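Long-range contacts in molybdopterin adenylyltransferase (Helicobacter pylori, PDB 4XCW), which probably transfers an adenylyl group from ATP to molybdopterin, a late step in making the molybdenum cofactor: residues B[37-42]-B[165-170]; B[55-60]-B[90-95]; B[151-156]-B[171-176]. All blocks are in the same frame, centred on the assembly; numbering follows the deposited sequence. Where two conformers were deposited one is given.

Interaction 1: B[37-42]-B[165-170]; sequences YLLNPL and QVNEKN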
ATOM      1  N   TYR B  37       2.847  12.648 -25.634  1.00 36.36           N
ATOM      2  CA  TYR B  37       3.930  11.954 -24.938  1.00 34.87           C
ATOM      3  C   TYR B  37       4.668  10.945 -25.812  1.00 37.19           C
ATOM      4  O   TYR B  37       5.843  10.655 -25.575  1.00 38.44           O
ATOM      5  CB  TYR B  37       3.388  11.231 -23.704  1.00 30.70           C
ATOM      6  CG  TYR B  37       3.109  12.123 -22.514  1.00 28.41           C
ATOM      7  CD1 TYR B  37       3.229  13.508 -22.602  1.00 33.59           C
ATOM      8  CD2 TYR B  37       2.725  11.573 -21.295  1.00 30.02           C
ATOM      9  CE1 TYR B  37       2.969  14.316 -21.506  1.00 37.31           C
ATOM     10  CE2 TYR B  37       2.467  12.371 -20.199  1.00 34.06           C
ATOM     11  CZ  TYR B  37       2.587  13.737 -20.304  1.00 36.94           C
ATOM     12  OH  TYR B  37       2.326  14.521 -19.199  1.00 38.42           O
ATOM     13  N   LEU B  38       3.975  10.402 -26.809  1.00 36.62           N
ATOM     14  CA  LEU B  38       4.530   9.338 -27.644  1.00 37.64           C
ATOM     15  C   LEU B  38       4.744   9.762 -29.092  1.00 39.33           C
ATOM     16  O   LEU B  38       3.942  10.499 -29.665  1.00 42.13           O
ATOM     17  CB  LEU B  38       3.616   8.112 -27.606  1.00 32.81           C
ATOM     18  CG  LEU B  38       3.533   7.393 -26.262  1.00 33.36           C
ATOM     19  CD1 LEU B  38       2.405   6.380 -26.266  1.00 31.40           C
ATOM     20  CD2 LEU B  38       4.860   6.716 -25.965  1.00 31.55           C
ATOM     21  N   LEU B  39       5.831   9.274 -29.681  1.00 37.53           N
ATOM     22  CA  LEU B  39       6.139   9.534 -31.078  1.00 40.90           C
ATOM     23  C   LEU B  39       5.553   8.451 -31.981  1.00 42.45           C
ATOM     24  O   LEU B  39       5.380   8.662 -33.182  1.00 42.90           O
ATOM     25  CB  LEU B  39       7.653   9.629 -31.279  1.00 42.43           C
ATOM     26  CG  LEU B  39       8.345  10.751 -30.500  1.00 45.56           C
ATOM     27  CD1 LEU B  39       9.856  10.618 -30.589  1.00 49.87           C
ATOM     28  CD2 LEU B  39       7.902  12.107 -31.022  1.00 47.09           C
ATOM     29  N   ASN B  40       5.247   7.299 -31.394  1.00 40.11           N
ATOM     30  CA  ASN B  40       4.706   6.168 -32.147  1.00 39.85           C
ATOM     31  C   ASN B  40       3.397   6.500 -32.839  1.00 39.87           C
ATOM     32  O   ASN B  40       2.641   7.341 -32.358  1.00 38.24           O
ATOM     33  CB  ASN B  40       4.463   4.967 -31.226  1.00 37.01           C
ATOM     34  CG  ASN B  40       5.686   4.581 -30.429  1.00 37.61           C
ATOM     35  OD1 ASN B  40       6.063   5.272 -29.486  1.00 38.14           O
ATOM     36  ND2 ASN B  40       6.311   3.465 -30.799  1.00 38.36           N
ATOM     37  N   PRO B  41       3.121   5.834 -33.968  1.00 42.87           N
ATOM     38  CA  PRO B  41       1.732   5.813 -34.426  1.00 44.81           C
ATOM     39  C   PRO B  41       0.861   5.192 -33.341  1.00 40.82           C
ATOM     40  O   PRO B  41       1.202   4.138 -32.793  1.00 39.56           O
ATOM     41  CB  PRO B  41       1.776   4.947 -35.691  1.00 52.41           C
ATOM     42  CG  PRO B  41       3.108   4.253 -35.661  1.00 51.36           C
ATOM     43  CD  PRO B  41       4.030   5.145 -34.899  1.00 46.63           C
ATOM     44  N   LEU B  42      -0.243   5.849 -33.011  1.00 37.93           N
ATOM     45  CA  LEU B  42      -1.086   5.382 -31.925  1.00 35.70           C
ATOM     46  C   LEU B  42      -2.451   4.945 -32.433  1.00 38.89           C
ATOM     47  O   LEU B  42      -3.017   5.557 -33.339  1.00 39.54           O
ATOM     48  CB  LEU B  42      -1.249   6.477 -30.871  1.00 37.84           C
ATOM     49  CG  LEU B  42       0.045   7.036 -30.281  1.00 38.87           C
ATOM     50  CD1 LEU B  42      -0.257   8.141 -29.279  1.00 41.07           C
ATOM     51  CD2 LEU B  42       0.850   5.924 -29.636  1.00 29.35           C
ATOM     52  N   GLN B 165       8.284   5.025 -27.957  1.00 33.72           N
ATOM     53  CA  GLN B 165       9.304   6.032 -28.192  1.00 38.13           C
ATOM     54  C   GLN B 165       8.782   7.390 -27.747  1.00 38.55           C
ATOM     55  O   GLN B 165       7.830   7.935 -28.306  1.00 39.73           O
ATOM     56  CB  GLN B 165       9.722   6.041 -29.656  1.00 43.31           C
ATOM     57  CG  GLN B 165      10.058   4.654 -30.158  1.00 48.68           C
ATOM     58  CD  GLN B 165      11.190   4.644 -31.155  1.00 55.52           C
ATOM     59  OE1 GLN B 165      11.867   5.652 -31.357  1.00 64.37           O
ATOM     60  NE2 GLN B 165      11.409   3.497 -31.783  1.00 56.15           N
ATOM     61  N   VAL B 166       9.423   7.916 -26.715  1.00 37.31           N
ATOM     62  CA  VAL B 166       8.962   9.100 -26.008  1.00 37.67           C
ATOM     63  C   VAL B 166       9.233  10.399 -26.759  1.00 35.58           C
ATOM     64  O   VAL B 166      10.289  10.567 -27.360  1.00 37.54           O
ATOM     65  CB  VAL B 166       9.632   9.154 -24.633  1.00 42.32           C
ATOM     66  CG1 VAL B 166       9.135  10.329 -23.831  1.00 40.23           C
ATOM     67  CG2 VAL B 166       9.356   7.856 -23.907  1.00 40.96           C
ATOM     68  N   ASN B 167       8.256  11.303 -26.736  1.00 35.42           N
ATOM     69  CA  ASN B 167       8.458  12.666 -27.205  1.00 39.25           C
ATOM     70  C   ASN B 167       9.087  13.466 -26.069  1.00 40.57           C
ATOM     71  O   ASN B 167       8.394  13.953 -25.176  1.00 39.75           O
ATOM     72  CB  ASN B 167       7.139  13.299 -27.662  1.00 41.63           C
ATOM     73  CG  ASN B 167       7.340  14.627 -28.382  1.00 49.24           C
ATOM     74  OD1 ASN B 167       8.340  15.315 -28.179  1.00 49.66           O
ATOM     75  ND2 ASN B 167       6.382  14.992 -29.228  1.00 50.30           N
ATOM     76  N   GLU B 168      10.407  13.584 -26.107  1.00 42.81           N
ATOM     77  CA  GLU B 168      11.159  14.132 -24.988  1.00 47.04           C
ATOM     78  C   GLU B 168      10.964  15.641 -24.850  1.00 49.14           C
ATOM     79  O   GLU B 168      11.331  16.236 -23.840  1.00 50.77           O
ATOM     80  CB  GLU B 168      12.637  13.775 -25.149  1.00 51.41           C
ATOM     81  CG  GLU B 168      12.836  12.269 -25.254  1.00 56.60           C
ATOM     82  CD  GLU B 168      14.287  11.852 -25.304  1.00 65.62           C
ATOM     83  OE1 GLU B 168      15.160  12.735 -25.405  1.00 70.13           O
ATOM     84  OE2 GLU B 168      14.549  10.633 -25.243  1.00 69.60           O
ATOM     85  N   LYS B 169      10.369  16.247 -25.870  1.00 47.20           N
ATOM     86  CA  LYS B 169       9.946  17.635 -25.791  1.00 53.50           C
ATOM     87  C   LYS B 169       8.850  17.804 -24.735  1.00 52.09           C
ATOM     88  O   LYS B 169       8.673  18.884 -24.173  1.00 54.83           O
ATOM     89  CB  LYS B 169       9.450  18.117 -27.157  1.00 55.79           C
ATOM     90  CG  LYS B 169       9.094  19.587 -27.204  1.00 57.13           C
ATOM     91  CD  LYS B 169      10.300  20.432 -26.855  1.00 58.21           C
ATOM     92  CE  LYS B 169       9.926  21.891 -26.714  1.00 57.61           C
ATOM     93  NZ  LYS B 169       9.425  22.486 -27.983  1.00 57.53           N
ATOM     94  N   ASN B 170       8.123  16.728 -24.459  1.00 43.42           N
ATOM     95  CA  ASN B 170       6.953  16.816 -23.595  1.00 44.21           C
ATOM     96  C   ASN B 170       7.048  16.032 -22.288  1.00 45.98           C
ATOM     97  O   ASN B 170       6.378  16.368 -21.313  1.00 45.13           O
ATOM     98  CB  ASN B 170       5.715  16.359 -24.367  1.00 45.30           C
ATOM     99  CG  ASN B 170       5.363  17.302 -25.500  1.00 47.99           C
ATOM    100  OD1 ASN B 170       5.600  18.507 -25.413  1.00 50.04           O
ATOM    101  ND2 ASN B 170       4.790  16.759 -26.570  1.00 46.53           N
TER
HETATM  102  O   HOH W   1       3.816  13.273 -30.112  1.00 43.70           O

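Interaction 2: B[55-60]-B[90-95]; sequences LIEKSL and TKKVCQ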
ATOM      1  N   LEU B  55     -18.905  -6.237 -16.453  1.00 33.35           N
ATOM      2  CA  LEU B  55     -18.789  -5.522 -17.718  1.00 31.61           C
ATOM      3  C   LEU B  55     -17.440  -4.828 -17.839  1.00 30.28           C
ATOM      4  O   LEU B  55     -16.823  -4.820 -18.905  1.00 30.54           O
ATOM      5  CB  LEU B  55     -19.920  -4.501 -17.865  1.00 34.29           C
ATOM      6  CG  LEU B  55     -21.275  -5.066 -18.285  1.00 37.96           C
ATOM      7  CD1 LEU B  55     -22.293  -3.948 -18.459  1.00 40.38           C
ATOM      8  CD2 LEU B  55     -21.128  -5.877 -19.564  1.00 37.28           C
ATOM      9  N   ILE B  56     -16.970  -4.240 -16.747  1.00 28.26           N
ATOM     10  CA  ILE B  56     -15.661  -3.601 -16.768  1.00 24.88           C
ATOM     11  C   ILE B  56     -14.550  -4.640 -16.938  1.00 24.41           C
ATOM     12  O   ILE B  56     -13.600  -4.426 -17.691  1.00 26.81           O
ATOM     13  CB  ILE B  56     -15.429  -2.776 -15.500  1.00 24.72           C
ATOM     14  CG1 ILE B  56     -16.474  -1.660 -15.425  1.00 30.12           C
ATOM     15  CG2 ILE B  56     -14.010  -2.206 -15.478  1.00 25.43           C
ATOM     16  CD1 ILE B  56     -16.114  -0.538 -14.481  1.00 38.10           C
ATOM     17  N   GLU B  57     -14.682  -5.776 -16.261  1.00 27.55           N
ATOM     18  CA  GLU B  57     -13.702  -6.852 -16.416  1.00 27.29           C
ATOM     19  C   GLU B  57     -13.642  -7.310 -17.866  1.00 27.08           C
ATOM     20  O   GLU B  57     -12.568  -7.427 -18.445  1.00 29.34           O
ATOM     21  CB  GLU B  57     -14.040  -8.040 -15.516  1.00 32.41           C
ATOM     22  CG  GLU B  57     -13.929  -7.751 -14.030  1.00 32.76           C
ATOM     23  CD  GLU B  57     -14.245  -8.962 -13.181  1.00 40.83           C
ATOM     24  OE1 GLU B  57     -14.262 -10.087 -13.728  1.00 40.73           O
ATOM     25  OE2 GLU B  57     -14.471  -8.787 -11.964  1.00 43.88           O
ATOM     26  N   LYS B  58     -14.809  -7.576 -18.445  1.00 29.56           N
ATOM     27  CA  LYS B  58     -14.884  -8.022 -19.829  1.00 30.60           C
ATOM     28  C   LYS B  58     -14.259  -7.027 -20.795  1.00 29.96           C
ATOM     29  O   LYS B  58     -13.587  -7.416 -21.742  1.00 32.31           O
ATOM     30  CB  LYS B  58     -16.337  -8.279 -20.219  1.00 32.73           C
ATOM     31  CG  LYS B  58     -16.901  -9.572 -19.663  1.00 41.65           C
ATOM     32  CD  LYS B  58     -18.342  -9.764 -20.097  1.00 47.44           C
ATOM     33  CE  LYS B  58     -18.871 -11.128 -19.686  1.00 53.91           C
ATOM     34  NZ  LYS B  58     -20.309 -11.280 -20.033  1.00 61.45           N
ATOM     35  N   SER B  59     -14.488  -5.741 -20.557  1.00 33.52           N
ATOM     36  CA  SER B  59     -13.932  -4.689 -21.405  0.50 31.27           C
ATOM     37  C   SER B  59     -12.413  -4.637 -21.300  1.00 29.40           C
ATOM     38  O   SER B  59     -11.713  -4.573 -22.308  1.00 28.88           O
ATOM     39  CB  SER B  59     -14.523  -3.327 -21.035  0.50 30.91           C
ATOM     40  OG  SER B  59     -14.002  -2.305 -21.869  0.50 28.24           O
ATOM     41  N   LEU B  60     -11.910  -4.654 -20.068  1.00 25.00           N
ATOM     42  CA  LEU B  60     -10.469  -4.673 -19.840  1.00 24.41           C
ATOM     43  C   LEU B  60      -9.839  -5.886 -20.522  1.00 26.43           C
ATOM     44  O   LEU B  60      -8.805  -5.782 -21.180  1.00 26.25           O
ATOM     45  CB  LEU B  60     -10.154  -4.697 -18.344  1.00 22.91           C
ATOM     46  CG  LEU B  60     -10.418  -3.417 -17.552  1.00 23.08           C
ATOM     47  CD1 LEU B  60     -10.233  -3.674 -16.067  1.00 22.48           C
ATOM     48  CD2 LEU B  60      -9.493  -2.307 -18.028  1.00 22.58           C
ATOM     49  N   THR B  90     -10.194  -4.197 -11.983  1.00 19.74           N
ATOM     50  CA  THR B  90      -8.806  -4.164 -12.423  1.00 19.75           C
ATOM     51  C   THR B  90      -7.997  -5.257 -11.732  1.00 23.34           C
ATOM     52  O   THR B  90      -7.228  -5.973 -12.376  1.00 22.80           O
ATOM     53  CB  THR B  90      -8.189  -2.777 -12.148  1.00 21.71           C
ATOM     54  OG1 THR B  90      -8.997  -1.786 -12.795  1.00 24.60           O
ATOM     55  CG2 THR B  90      -6.759  -2.693 -12.684  1.00 21.57           C
ATOM     56  N   LYS B  91      -8.195  -5.407 -10.427  1.00 25.17           N
ATOM     57  CA  LYS B  91      -7.467  -6.422  -9.668  1.00 23.74           C
ATOM     58  C   LYS B  91      -7.831  -7.825 -10.126  1.00 27.26           C
ATOM     59  O   LYS B  91      -6.994  -8.740 -10.141  1.00 25.99           O
ATOM     60  CB  LYS B  91      -7.746  -6.265  -8.168  1.00 31.99           C
ATOM     61  CG  LYS B  91      -6.938  -7.214  -7.297  1.00 42.83           C
ATOM     62  CD  LYS B  91      -7.512  -7.312  -5.889  1.00 49.83           C
ATOM     63  CE  LYS B  91      -7.556  -5.951  -5.205  1.00 54.06           C
ATOM     64  NZ  LYS B  91      -8.072  -6.052  -3.809  1.00 60.61           N
ATOM     65  N   LYS B  92      -9.090  -7.999 -10.511  1.00 24.35           N
ATOM     66  CA  LYS B  92      -9.574  -9.312 -10.915  1.00 28.85           C
ATOM     67  C   LYS B  92      -8.915  -9.780 -12.223  1.00 30.96           C
ATOM     68  O   LYS B  92      -8.614 -10.967 -12.388  1.00 32.08           O
ATOM     69  CB  LYS B  92     -11.103  -9.283 -11.054  1.00 32.03           C
ATOM     70  CG  LYS B  92     -11.715 -10.589 -11.539  1.00 46.90           C
ATOM     71  CD  LYS B  92     -11.312 -11.757 -10.653  1.00 54.29           C
ATOM     72  CE  LYS B  92     -11.698 -13.085 -11.285  1.00 62.43           C
ATOM     73  NZ  LYS B  92     -11.097 -14.242 -10.564  1.00 66.61           N
ATOM     74  N   VAL B  93      -8.667  -8.857 -13.148  1.00 25.14           N
ATOM     75  CA  VAL B  93      -8.167  -9.276 -14.459  1.00 30.05           C
ATOM     76  C   VAL B  93      -6.642  -9.218 -14.556  1.00 29.24           C
ATOM     77  O   VAL B  93      -6.068  -9.732 -15.515  1.00 27.99           O
ATOM     78  CB  VAL B  93      -8.784  -8.430 -15.612  1.00 29.61           C
ATOM     79  CG1 VAL B  93     -10.306  -8.407 -15.510  1.00 28.75           C
ATOM     80  CG2 VAL B  93      -8.226  -7.022 -15.624  1.00 24.08           C
ATOM     81  N   CYS B  94      -5.986  -8.596 -13.575  1.00 25.18           N
ATOM     82  CA  CYS B  94      -4.526  -8.554 -13.556  1.00 25.38           C
ATOM     83  C   CYS B  94      -3.940  -9.754 -12.836  1.00 28.07           C
ATOM     84  O   CYS B  94      -4.553 -10.293 -11.916  1.00 30.41           O
ATOM     85  CB  CYS B  94      -4.019  -7.282 -12.883  1.00 23.57           C
ATOM     86  SG  CYS B  94      -4.264  -5.825 -13.864  1.00 25.74           S
ATOM     87  N   GLN B  95      -2.745 -10.158 -13.256  1.00 26.59           N
ATOM     88  CA  GLN B  95      -2.035 -11.266 -12.624  1.00 26.96           C
ATOM     89  C   GLN B  95      -1.074 -10.785 -11.527  1.00 29.80           C
ATOM     90  O   GLN B  95      -0.832 -11.492 -10.545  1.00 34.62           O
ATOM     91  CB  GLN B  95      -1.274 -12.065 -13.684  1.00 34.12           C
ATOM     92  CG  GLN B  95      -2.166 -12.617 -14.786  1.00 41.65           C
ATOM     93  CD  GLN B  95      -1.531 -12.520 -16.161  1.00 43.89           C
ATOM     94  OE1 GLN B  95      -0.603 -11.739 -16.375  1.00 37.31           O
ATOM     95  NE2 GLN B  95      -2.023 -13.322 -17.101  1.00 48.87           N
TER

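Interaction 3: B[151-156]-B[171-176]; sequences AIPYCV and IQAFRP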
ATOM      1  N   ALA B 151       7.621   6.086 -15.953  1.00 27.45           N
ATOM      2  CA  ALA B 151       7.924   4.697 -15.623  1.00 25.91           C
ATOM      3  C   ALA B 151       7.252   3.721 -16.582  1.00 21.34           C
ATOM      4  O   ALA B 151       7.504   2.517 -16.533  1.00 25.98           O
ATOM      5  CB  ALA B 151       7.506   4.387 -14.181  1.00 27.38           C
ATOM      6  N   ILE B 152       6.400   4.233 -17.462  1.00 21.14           N
ATOM      7  CA  ILE B 152       5.548   3.358 -18.272  1.00 23.31           C
ATOM      8  C   ILE B 152       6.276   2.659 -19.446  1.00 22.54           C
ATOM      9  O   ILE B 152       6.140   1.441 -19.614  1.00 24.27           O
ATOM     10  CB  ILE B 152       4.317   4.141 -18.794  1.00 25.66           C
ATOM     11  CG1 ILE B 152       3.364   4.426 -17.631  1.00 21.02           C
ATOM     12  CG2 ILE B 152       3.576   3.362 -19.868  1.00 20.87           C
ATOM     13  CD1 ILE B 152       2.094   5.145 -18.038  1.00 22.99           C
ATOM     14  N   PRO B 153       7.056   3.403 -20.254  1.00 24.04           N
ATOM     15  CA  PRO B 153       7.717   2.691 -21.361  1.00 23.92           C
ATOM     16  C   PRO B 153       8.604   1.519 -20.919  1.00 24.36           C
ATOM     17  O   PRO B 153       8.591   0.468 -21.558  1.00 25.82           O
ATOM     18  CB  PRO B 153       8.568   3.785 -22.008  1.00 24.02           C
ATOM     19  CG  PRO B 153       7.833   5.043 -21.713  1.00 27.58           C
ATOM     20  CD  PRO B 153       7.312   4.854 -20.318  1.00 25.61           C
ATOM     21  N   TYR B 154       9.361   1.697 -19.841  1.00 25.01           N
ATOM     22  CA  TYR B 154      10.198   0.615 -19.344  1.00 24.49           C
ATOM     23  C   TYR B 154       9.330  -0.527 -18.838  1.00 24.08           C
ATOM     24  O   TYR B 154       9.648  -1.691 -19.059  1.00 25.93           O
ATOM     25  CB  TYR B 154      11.122   1.102 -18.237  1.00 23.42           C
ATOM     26  CG  TYR B 154      12.111   0.069 -17.743  1.00 25.43           C
ATOM     27  CD1 TYR B 154      12.933  -0.615 -18.628  1.00 29.76           C
ATOM     28  CD2 TYR B 154      12.244  -0.196 -16.384  1.00 27.84           C
ATOM     29  CE1 TYR B 154      13.850  -1.541 -18.177  1.00 33.06           C
ATOM     30  CE2 TYR B 154      13.155  -1.117 -15.926  1.00 33.68           C
ATOM     31  CZ  TYR B 154      13.952  -1.789 -16.825  1.00 33.19           C
ATOM     32  OH  TYR B 154      14.857  -2.708 -16.369  1.00 36.16           O
ATOM     33  N   CYS B 155       8.234  -0.191 -18.158  1.00 23.38           N
ATOM     34  CA  CYS B 155       7.319  -1.227 -17.674  1.00 24.01           C
ATOM     35  C   CYS B 155       6.773  -2.052 -18.833  1.00 27.60           C
ATOM     36  O   CYS B 155       6.698  -3.278 -18.757  1.00 26.56           O
ATOM     37  CB  CYS B 155       6.149  -0.620 -16.894  1.00 21.37           C
ATOM     38  SG  CYS B 155       5.126  -1.867 -16.037  1.00 25.02           S
ATOM     39  N   VAL B 156       6.384  -1.369 -19.903  1.00 24.68           N
ATOM     40  CA  VAL B 156       5.830  -2.042 -21.074  1.00 24.82           C
ATOM     41  C   VAL B 156       6.920  -2.902 -21.742  1.00 25.49           C
ATOM     42  O   VAL B 156       6.637  -4.008 -22.212  1.00 23.48           O
ATOM     43  CB  VAL B 156       5.215  -1.021 -22.063  1.00 26.90           C
ATOM     44  CG1 VAL B 156       4.856  -1.676 -23.401  1.00 23.36           C
ATOM     45  CG2 VAL B 156       3.982  -0.378 -21.440  1.00 23.60           C
ATOM     46  N   ILE B 171       7.872  14.989 -22.268  1.00 43.96           N
ATOM     47  CA  ILE B 171       7.986  14.137 -21.090  1.00 42.08           C
ATOM     48  C   ILE B 171       9.293  13.345 -21.163  1.00 46.82           C
ATOM     49  O   ILE B 171       9.824  13.111 -22.249  1.00 46.17           O
ATOM     50  CB  ILE B 171       6.763  13.180 -20.971  1.00 40.54           C
ATOM     51  CG1 ILE B 171       6.683  12.524 -19.586  1.00 39.50           C
ATOM     52  CG2 ILE B 171       6.762  12.145 -22.081  1.00 41.22           C
ATOM     53  CD1 ILE B 171       5.959  13.370 -18.554  1.00 37.93           C
ATOM     54  N   GLN B 172       9.827  12.961 -20.009  1.00 49.31           N
ATOM     55  CA  GLN B 172      11.043  12.158 -19.958  1.00 50.30           C
ATOM     56  C   GLN B 172      10.710  10.751 -19.499  1.00 49.14           C
ATOM     57  O   GLN B 172       9.979  10.581 -18.530  1.00 48.52           O
ATOM     58  CB  GLN B 172      12.068  12.780 -19.010  1.00 59.68           C
ATOM     59  CG  GLN B 172      12.422  14.222 -19.320  1.00 71.69           C
ATOM     60  CD  GLN B 172      12.568  14.483 -20.804  1.00 79.83           C
ATOM     61  OE1 GLN B 172      13.392  13.863 -21.478  1.00 83.18           O
ATOM     62  NE2 GLN B 172      11.768  15.409 -21.322  1.00 82.41           N
ATOM     63  N   ALA B 173      11.229   9.740 -20.187  1.00 46.08           N
ATOM     64  CA  ALA B 173      11.064   8.372 -19.704  1.00 44.38           C
ATOM     65  C   ALA B 173      12.404   7.693 -19.521  1.00 46.76           C
ATOM     66  O   ALA B 173      13.291   7.775 -20.369  1.00 51.12           O
ATOM     67  CB  ALA B 173      10.192   7.565 -20.632  1.00 36.59           C
ATOM     68  N   PHE B 174      12.532   7.011 -18.393  1.00 49.66           N
ATOM     69  CA  PHE B 174      13.785   6.408 -17.991  1.00 47.77           C
ATOM     70  C   PHE B 174      13.819   4.930 -18.342  1.00 38.60           C
ATOM     71  O   PHE B 174      12.922   4.182 -17.970  1.00 32.73           O
ATOM     72  CB  PHE B 174      13.985   6.606 -16.488  1.00 53.76           C
ATOM     73  CG  PHE B 174      15.190   5.913 -15.941  1.00 59.25           C
ATOM     74  CD1 PHE B 174      16.463   6.324 -16.298  1.00 62.39           C
ATOM     75  CD2 PHE B 174      15.052   4.850 -15.066  1.00 59.36           C
ATOM     76  CE1 PHE B 174      17.578   5.687 -15.794  1.00 67.40           C
ATOM     77  CE2 PHE B 174      16.164   4.210 -14.556  1.00 64.01           C
ATOM     78  CZ  PHE B 174      17.428   4.627 -14.922  1.00 67.95           C
ATOM     79  N   ARG B 175      14.849   4.517 -19.071  1.00 38.72           N
ATOM     80  CA  ARG B 175      15.095   3.101 -19.311  1.00 41.72           C
ATOM     81  C   ARG B 175      16.471   2.710 -18.771  1.00 51.45           C
ATOM     82  O   ARG B 175      17.495   3.172 -19.280  1.00 57.68           O
ATOM     83  CB  ARG B 175      14.999   2.773 -20.802  1.00 40.50           C
ATOM     84  CG  ARG B 175      13.575   2.576 -21.325  1.00 36.75           C
ATOM     85  CD  ARG B 175      13.595   2.241 -22.810  1.00 37.63           C
ATOM     86  NE  ARG B 175      12.312   1.760 -23.324  1.00 35.49           N
ATOM     87  CZ  ARG B 175      11.464   2.489 -24.041  1.00 32.55           C
ATOM     88  NH1 ARG B 175      11.739   3.757 -24.327  1.00 32.46           N
ATOM     89  NH2 ARG B 175      10.337   1.948 -24.478  1.00 28.81           N
ATOM     90  N   PRO B 176      16.497   1.875 -17.718  1.00 52.94           N
ATOM     91  CA  PRO B 176      17.754   1.347 -17.175  1.00 61.25           C
ATOM     92  C   PRO B 176      18.508   0.531 -18.215  1.00 70.53           C
ATOM     93  O   PRO B 176      17.905  -0.301 -18.895  1.00 70.26           O
ATOM     94  CB  PRO B 176      17.294   0.460 -16.016  1.00 57.23           C
ATOM     95  CG  PRO B 176      15.962   1.000 -15.631  1.00 52.50           C
ATOM     96  CD  PRO B 176      15.336   1.491 -16.900  1.00 48.64           C
TER
HETATM   97  O   HOH W   2      10.249   4.224 -18.592  1.00 28.53           O

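Interaction 1: B[37-42]-B[165-170]
Tyr37 and Leu39 bond through their backbones to Asn167 and Gln165, bracketing an isolated beta bridge between Leu38 and Val166. Asn167 N donates to Tyr37 O at 2.8 Å, and the companion bond, Leu39 N to Gln165 O, is also 2.8 Å long. A third bond comes from a side chain: Gln165 N donates to Asn40 OD1 at 2.7 Å, in the plane of the amide and on a lone pair. Chi1 of -54° sets Asn40 CG beside its own backbone N, and chi2 of 73° turns OD1 to this N-H, while ND2 donates to the carbonyls of Gln4 and Tyr163; hydrogen bonds thus engage both ends of the amide. Water 1 lies between Leu38 O and Asn167 ND2, accepting from the latter. Asn167 also shapes its own turn, its OD1 accepting from Lys169 N in an Asx turn, and Asn170 ND2 is bonded to Glu36 O.

Van der Waals packing lies beside this polar seam. The two methyls of Leu39 reach neighbouring points of the opposing chain, CD1 close to Val166 O and CD2 against Asn167 CB at 3.6 Å. Farther along, Tyr37 CE1 comes within 4.0 Å of Asn170 O.

The contact thus fastens the tail that follows helix 152-158 to the connection between helix 25-37 and strand 42-49, where Leu38 packs on Ile8 of strand 6-13 and the Tyr37 ring meets Phe149.

Interaction 2: B[55-60]-B[90-95]
Glu57 and Val93 are the residues whose CA atoms lie nearest across the two segments, 6.4 Å apart, where helix 53-66 passes the C-terminal end of helix 86-93. In this alpha/beta fold of the molybdopterin-binding family, both helices pack on the central mixed sheet, and here they meet each other through side chains.

Both Val93 methyls meet the neighbouring helix. CG1 lies 3.8 Å from Glu57 CB and about as far from Glu57 O, whereas CG2 turns to Leu60 CD1 at 3.9 Å. The same Leu60 methyl approaches Thr90 CA, so it bears on two residues one turn apart. Thr90 OG1 is also near this methyl, but its polar partners are Thr86 O and Asn133 ND2.

Beneath these side chains, Leu60, Thr90 and Val93 all touch Ile131 of strand 129-134, and Leu60 also touches Leu11 of strand 6-13. The helix pair is thereby joined to the sheet through a shared apolar layer.

At the outer side, the Glu57 chain extends beyond CG (chi2 -179°), and its carboxylate crosses the aliphatic base of Lys92. The ammonium group is not engaged there: Lys92 NZ remains 6.1 Å from Glu57 OE1. Instead, Arg53 forms a salt bridge with Glu57 OE2, the same oxygen that lies 3.3 Å from Lys92 CG.

Interaction 3: B[151-156]-B[171-176]
Tyr154 CB lies 3.6 Å from Phe174 O, the first of a series of contacts that follows this side chain outward. CG is anti to the backbone N (chi1 -175°), and from there the ring takes Pro176 on one face. Pro176 CD stands 3.3 Å above the ring centroid, only 2° from the normal, a CH-pi contact that puts it at nearly equal distances from all six ring carbons. Pro176 CG is displaced toward the outer part of the ring, 3.5 Å from CE2, and at the tip Tyr154 OH has Pro176 CG and CB beside it. Water 2 links the backbones, accepting from Tyr154 N and donating to Phe174 O.

One residue earlier, Pro153 CG meets Ala173 CB at 3.6 Å, and Pro153 CB lies over one face of the Arg175 guanidinium. That group is anchored by a salt bridge from NE to Asp157 and a hydrogen bond from NH2 to Met164 O, with Tyr163 forming a cation-pi contact.

The C-terminal tail thus packs on the first turn of helix 152-158, whose Ile152 packs on strand 129-134, while Tyr154 and Phe174 both pack on Thr115 of the second subunit.

Overall arrangement
Interaction 2 is the buried contact, in which side chains of helices 53-66 and 86-93 pack together, apolar on the sheet side and bordered by Glu57 and Lys92. Interactions 1 and 3 lie nearer the surface and secure successive parts of the C-terminal tail, one to the connection after helix 25-37, the other to helix 152-158. Their chemistry differs: backbone and amide bonds dominate interaction 1, proline, ring and guanidinium packing interaction 3. These two touch directly, with Val166 CG2 3.4 Å from Ala173 CB, and their segments alternate along the chain. Interaction 2 lies across the chain's centre from interaction 1, their centres about 27 Å apart. Of the three, interaction 3 also borders another subunit.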